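PDB 4GLJ: RsfP from Uncultured bacterium, which probably catalyses the phosphate-dependent cleavage of methylthioadenosine to adenine and methylthioribose 1-phosphate, and binds the dye rhodamine B. Local coordinates for residues M117-F128 against M198-E209. Numbering follows the deposited sequence.
Sequences MIDMTKQRVSTF and MTNMPEAKLARE. With PO4 (phosphate ion), chain D.
Asp119 and Lys205 form the salt bridge of this contact, a worked example of how a chain leaving a strand is fastened along a helix. Lys205, extended beyond CG, brings NZ to 2.7 Å from Asp119 OD2 at its anti lone pair. Asp119 OD1 meanwhile accepts from Thr121 N, closing an Asx turn, and takes Thr121 OG1 on its syn side, so both ends of the carboxylate are held. With an alanine in place of Asp119, Lys205 would probably lose its charged mate and the turn its side-chain acceptor. A water links Lys205 NZ to Ser126 OG.

Two further polar grips follow. Arg124 is clamped end-on to one carbonyl: NH1 and NH2 stand 2.6 and 2.8 Å from Met198 O, which lies in the guanidinium plane, while Thr121 CG2 sits over one face, toward its rim. Glu209 offers syn lone pairs of both oxygens, OE2 to Thr127 OG1 (2.7 Å) and OE1 to Phe128 N (2.8 Å, nearly straight at 166°).

Apolar contacts fill in between. Leu206 CD2 makes a CH-pi contact over the Phe128 ring, 3.9 Å from its centroid; Pro202, after a cis peptide, sets CB against Ser126 CB. In one of its two conformers Met117 reaches toward Met201, SD 3.7 Å from Met201 CE, and touches Ala204 CB.

Met198 touches rhodamine B, and Arg124, itself salt-bridged to Glu175, probably helps fix the backbone at the pocket. Strand 117-119 crosses helix 200-209 at -107°; strand 213-221 and helix 78-87 also pack on this helix, and Gln178 of a second subunit bonds Ser126 O and Glu209.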
loop_
_atom_site.group_PDB
_atom_site.type_symbol
_atom_site.label_atom_id
_atom_site.label_comp_id
_atom_site.label_asym_id
_atom_site.label_seq_id
_atom_site.Cartn_x
_atom_site.Cartn_y
_atom_site.Cartn_z
ATOM N N MET A 117 -3.668 9.550 -13.381
ATOM C CA MET A 117 -3.807 8.230 -12.735
ATOM C C MET A 117 -3.328 8.371 -11.322
ATOM O O MET A 117 -2.460 9.250 -11.024
ATOM C CB MET A 117 -2.887 7.219 -13.392
ATOM C CG MET A 117 -3.289 6.852 -14.785
ATOM S SD MET A 117 -2.074 5.735 -15.450
ATOM C CE MET A 117 -2.786 4.147 -15.064
ATOM N N ILE A 118 -3.886 7.562 -10.419
ATOM C CA ILE A 118 -3.355 7.536 -9.044
ATOM C C ILE A 118 -3.139 6.038 -8.750
ATOM O O ILE A 118 -4.055 5.257 -8.940
ATOM C CB ILE A 118 -4.382 8.120 -8.056
ATOM C CG1 ILE A 118 -4.609 9.667 -8.347
ATOM C CG2 ILE A 118 -3.890 7.743 -6.646
ATOM C CD1 ILE A 118 -5.636 10.400 -7.504
ATOM N N ASP A 119 -1.914 5.657 -8.351
ATOM C CA ASP A 119 -1.591 4.269 -8.118
ATOM C C ASP A 119 -1.837 3.896 -6.670
ATOM O O ASP A 119 -1.031 4.213 -5.799
ATOM C CB ASP A 119 -0.146 3.984 -8.480
ATOM C CG ASP A 119 0.186 2.497 -8.421
ATOM O OD1 ASP A 119 -0.705 1.672 -8.134
ATOM O OD2 ASP A 119 1.370 2.159 -8.688
ATOM N N MET A 120 -2.983 3.266 -6.410
ATOM C CA MET A 120 -3.275 2.717 -5.067
ATOM C C MET A 120 -2.956 1.226 -4.913
ATOM O O MET A 120 -3.279 0.655 -3.881
ATOM C CB MET A 120 -4.779 2.877 -4.761
ATOM C CG MET A 120 -5.171 4.361 -4.720
ATOM S SD MET A 120 -4.219 5.381 -3.576
ATOM C CE MET A 120 -4.432 4.585 -2.007
ATOM N N THR A 121 -2.368 0.600 -5.920
ATOM C CA THR A 121 -2.035 -0.820 -5.846
ATOM C C THR A 121 -0.974 -1.027 -4.772
ATOM O O THR A 121 -0.305 -0.067 -4.393
ATOM C CB THR A 121 -1.510 -1.429 -7.158
ATOM O OG1 THR A 121 -0.205 -0.929 -7.504
ATOM C CG2 THR A 121 -2.572 -1.195 -8.343
ATOM N N LYS A 122 -0.876 -2.241 -4.261
ATOM C CA LYS A 122 -0.098 -2.527 -3.045
ATOM C C LYS A 122 1.005 -3.509 -3.264
ATOM O O LYS A 122 2.138 -3.369 -2.720
ATOM C CB LYS A 122 -1.073 -3.058 -1.988
ATOM C CG LYS A 122 -2.128 -2.005 -1.554
ATOM C CD LYS A 122 -3.201 -2.684 -0.707
ATOM C CE LYS A 122 -4.332 -1.685 -0.315
ATOM N NZ LYS A 122 -5.154 -2.175 0.819
ATOM N N GLN A 123 0.678 -4.537 -4.057
ATOM C CA GLN A 123 1.507 -5.733 -4.076
ATOM C C GLN A 123 2.107 -6.085 -5.416
ATOM O O GLN A 123 2.475 -7.216 -5.650
ATOM C CB GLN A 123 0.659 -6.907 -3.558
ATOM C CG GLN A 123 0.404 -6.723 -2.063
ATOM C CD GLN A 123 -0.793 -7.501 -1.522
ATOM O OE1 GLN A 123 -1.210 -8.543 -2.111
ATOM N NE2 GLN A 123 -1.306 -7.055 -0.330
ATOM N N ARG A 124 2.281 -5.131 -6.286
ATOM C CA ARG A 124 2.756 -5.411 -7.614
ATOM C C ARG A 124 4.150 -4.889 -7.822
ATOM O O ARG A 124 4.467 -3.873 -7.296
ATOM C CB ARG A 124 1.791 -4.825 -8.617
ATOM C CG ARG A 124 0.430 -5.453 -8.518
ATOM C CD ARG A 124 -0.578 -4.599 -9.171
ATOM N NE ARG A 124 -1.920 -4.963 -8.828
ATOM C CZ ARG A 124 -2.956 -4.670 -9.568
ATOM N NH1 ARG A 124 -2.775 -4.034 -10.685
ATOM N NH2 ARG A 124 -4.148 -5.013 -9.191
ATOM N N VAL A 125 4.992 -5.609 -8.550
ATOM C CA VAL A 125 6.308 -5.090 -8.773
ATOM C C VAL A 125 6.091 -3.962 -9.781
ATOM O O VAL A 125 5.556 -4.207 -10.857
ATOM C CB VAL A 125 7.250 -6.152 -9.351
ATOM C CG1 VAL A 125 8.663 -5.523 -9.612
ATOM C CG2 VAL A 125 7.292 -7.292 -8.375
ATOM N N SER A 126 6.556 -2.740 -9.478
ATOM C CA SER A 126 6.094 -1.619 -10.311
ATOM C C SER A 126 7.267 -0.889 -11.035
ATOM O O SER A 126 7.114 0.235 -11.525
ATOM C CB SER A 126 5.274 -0.635 -9.446
ATOM O OG SER A 126 6.115 -0.264 -8.340
ATOM N N THR A 127 8.386 -1.593 -11.175
ATOM C CA THR A 127 9.564 -1.071 -11.888
ATOM C C THR A 127 10.379 -2.240 -12.387
ATOM O O THR A 127 10.329 -3.371 -11.866
ATOM C CB THR A 127 10.436 -0.186 -10.949
ATOM O OG1 THR A 127 11.567 0.330 -11.660
ATOM C CG2 THR A 127 10.969 -0.979 -9.750
ATOM N N PHE A 128 11.166 -1.960 -13.410
ATOM C CA PHE A 128 12.110 -2.907 -13.906
ATOM C C PHE A 128 13.423 -2.683 -13.205
ATOM O O PHE A 128 14.335 -3.474 -13.374
ATOM C CB PHE A 128 12.416 -2.637 -15.379
ATOM C CG PHE A 128 11.307 -3.003 -16.296
ATOM C CD1 PHE A 128 11.020 -4.357 -16.586
ATOM C CD2 PHE A 128 10.605 -2.014 -16.985
ATOM C CE1 PHE A 128 10.016 -4.698 -17.481
ATOM C CE2 PHE A 128 9.609 -2.382 -17.888
ATOM C CZ PHE A 128 9.321 -3.704 -18.170
ATOM N N MET A 198 -8.355 -1.794 -12.028
ATOM C CA MET A 198 -7.420 -2.611 -11.205
ATOM C C MET A 198 -6.143 -2.916 -11.942
ATOM O O MET A 198 -5.281 -3.648 -11.400
ATOM C CB MET A 198 -8.121 -3.914 -10.785
ATOM C CG MET A 198 -9.409 -3.667 -9.970
ATOM S SD MET A 198 -10.104 -5.225 -9.404
ATOM C CE MET A 198 -11.533 -4.603 -8.556
ATOM N N THR A 199 -6.027 -2.440 -13.192
ATOM C CA THR A 199 -4.926 -3.019 -14.021
ATOM C C THR A 199 -3.906 -2.010 -14.632
ATOM O O THR A 199 -2.783 -2.436 -15.010
ATOM C CB THR A 199 -5.496 -3.846 -15.230
ATOM O OG1 THR A 199 -6.381 -2.978 -15.991
ATOM C CG2 THR A 199 -6.263 -5.018 -14.764
ATOM N N ASN A 200 -4.275 -0.727 -14.785
ATOM C CA ASN A 200 -3.409 0.145 -15.569
ATOM C C ASN A 200 -2.175 0.638 -14.799
ATOM O O ASN A 200 -1.267 1.209 -15.400
ATOM C CB ASN A 200 -4.230 1.257 -16.250
ATOM C CG ASN A 200 -5.040 0.695 -17.469
ATOM O OD1 ASN A 200 -5.121 1.346 -18.489
ATOM N ND2 ASN A 200 -5.485 -0.597 -17.406
ATOM N N MET A 201 -2.101 0.323 -13.505
ATOM C CA MET A 201 -0.842 0.382 -12.736
ATOM C C MET A 201 -0.523 -1.029 -12.286
ATOM O O MET A 201 -1.389 -1.696 -11.742
ATOM C CB MET A 201 -0.974 1.328 -11.531
ATOM C CG MET A 201 -1.067 2.809 -11.911
ATOM S SD MET A 201 0.599 3.371 -12.406
ATOM C CE MET A 201 0.298 5.108 -12.714
ATOM N N PRO A 202 0.712 -1.509 -12.479
ATOM C CA PRO A 202 1.909 -0.700 -12.817
ATOM C C PRO A 202 2.156 -0.613 -14.331
ATOM O O PRO A 202 3.176 -0.082 -14.708
ATOM C CB PRO A 202 3.045 -1.490 -12.142
ATOM C CG PRO A 202 2.577 -2.915 -12.333
ATOM C CD PRO A 202 1.099 -2.860 -12.000
ATOM N N GLU A 203 1.194 -1.075 -15.140
ATOM C CA GLU A 203 1.374 -1.135 -16.637
ATOM C C GLU A 203 1.819 0.218 -17.186
ATOM O O GLU A 203 2.792 0.252 -17.972
ATOM C CB GLU A 203 0.075 -1.566 -17.277
ATOM C CG GLU A 203 0.167 -2.354 -18.548
ATOM C CD GLU A 203 -1.212 -2.830 -18.986
ATOM O OE1 GLU A 203 -2.003 -1.956 -19.466
ATOM O OE2 GLU A 203 -1.565 -4.029 -18.778
ATOM N N ALA A 204 1.205 1.325 -16.715
ATOM C CA ALA A 204 1.610 2.662 -17.234
ATOM C C ALA A 204 3.062 3.039 -16.838
ATOM O O ALA A 204 3.791 3.684 -17.632
ATOM C CB ALA A 204 0.646 3.791 -16.813
ATOM N N LYS A 205 3.451 2.719 -15.589
ATOM C CA LYS A 205 4.823 2.978 -15.101
ATOM C C LYS A 205 5.859 2.171 -15.955
ATOM O O LYS A 205 6.934 2.674 -16.302
ATOM C CB LYS A 205 4.921 2.551 -13.597
ATOM C CG LYS A 205 4.180 3.547 -12.679
ATOM C CD LYS A 205 4.261 3.053 -11.219
ATOM C CE LYS A 205 3.755 4.238 -10.362
ATOM N NZ LYS A 205 3.494 3.850 -8.912
ATOM N N LEU A 206 5.606 0.906 -16.115
ATOM C CA LEU A 206 6.494 0.006 -16.839
ATOM C C LEU A 206 6.635 0.430 -18.318
ATOM O O LEU A 206 7.740 0.420 -18.869
ATOM C CB LEU A 206 5.995 -1.455 -16.712
ATOM C CG LEU A 206 6.077 -1.921 -15.214
ATOM C CD1 LEU A 206 5.283 -3.218 -14.984
ATOM C CD2 LEU A 206 7.541 -2.113 -14.754
ATOM N N ALA A 207 5.528 0.811 -18.936
ATOM C CA ALA A 207 5.535 1.281 -20.339
ATOM C C ALA A 207 6.421 2.531 -20.392
ATOM O O ALA A 207 7.239 2.695 -21.333
ATOM C CB ALA A 207 4.085 1.614 -20.791
ATOM N N ARG A 208 6.301 3.430 -19.401
ATOM C CA ARG A 208 7.126 4.642 -19.403
ATOM C C ARG A 208 8.620 4.285 -19.273
ATOM O O ARG A 208 9.472 4.829 -19.994
ATOM C CB ARG A 208 6.699 5.579 -18.270
ATOM C CG ARG A 208 7.385 6.940 -18.246
ATOM C CD ARG A 208 7.286 7.804 -19.530
ATOM N NE ARG A 208 5.876 7.949 -19.941
ATOM C CZ ARG A 208 5.084 8.938 -19.513
ATOM N NH1 ARG A 208 5.587 9.896 -18.697
ATOM N NH2 ARG A 208 3.836 9.061 -19.975
ATOM N N GLU A 209 8.943 3.362 -18.357
ATOM C CA GLU A 209 10.343 2.934 -18.197
ATOM C C GLU A 209 10.879 2.267 -19.444
ATOM O O GLU A 209 12.117 2.264 -19.671
ATOM C CB GLU A 209 10.495 1.931 -17.047
ATOM C CG GLU A 209 10.286 2.601 -15.683
ATOM C CD GLU A 209 10.540 1.657 -14.531
ATOM O OE1 GLU A 209 10.586 0.412 -14.789
ATOM O OE2 GLU A 209 10.672 2.163 -13.361
HETATM P P PO4 D . -9.244 -4.686 -17.160
HETATM O O1 PO4 D . -10.103 -5.391 -16.151
HETATM O O2 PO4 D . -10.204 -4.433 -18.298
HETATM O O3 PO4 D . -8.769 -3.460 -16.474
HETATM O O4 PO4 D . -8.076 -5.534 -17.655
HETATM O O HOH W 1 6.190 2.556 -8.279
#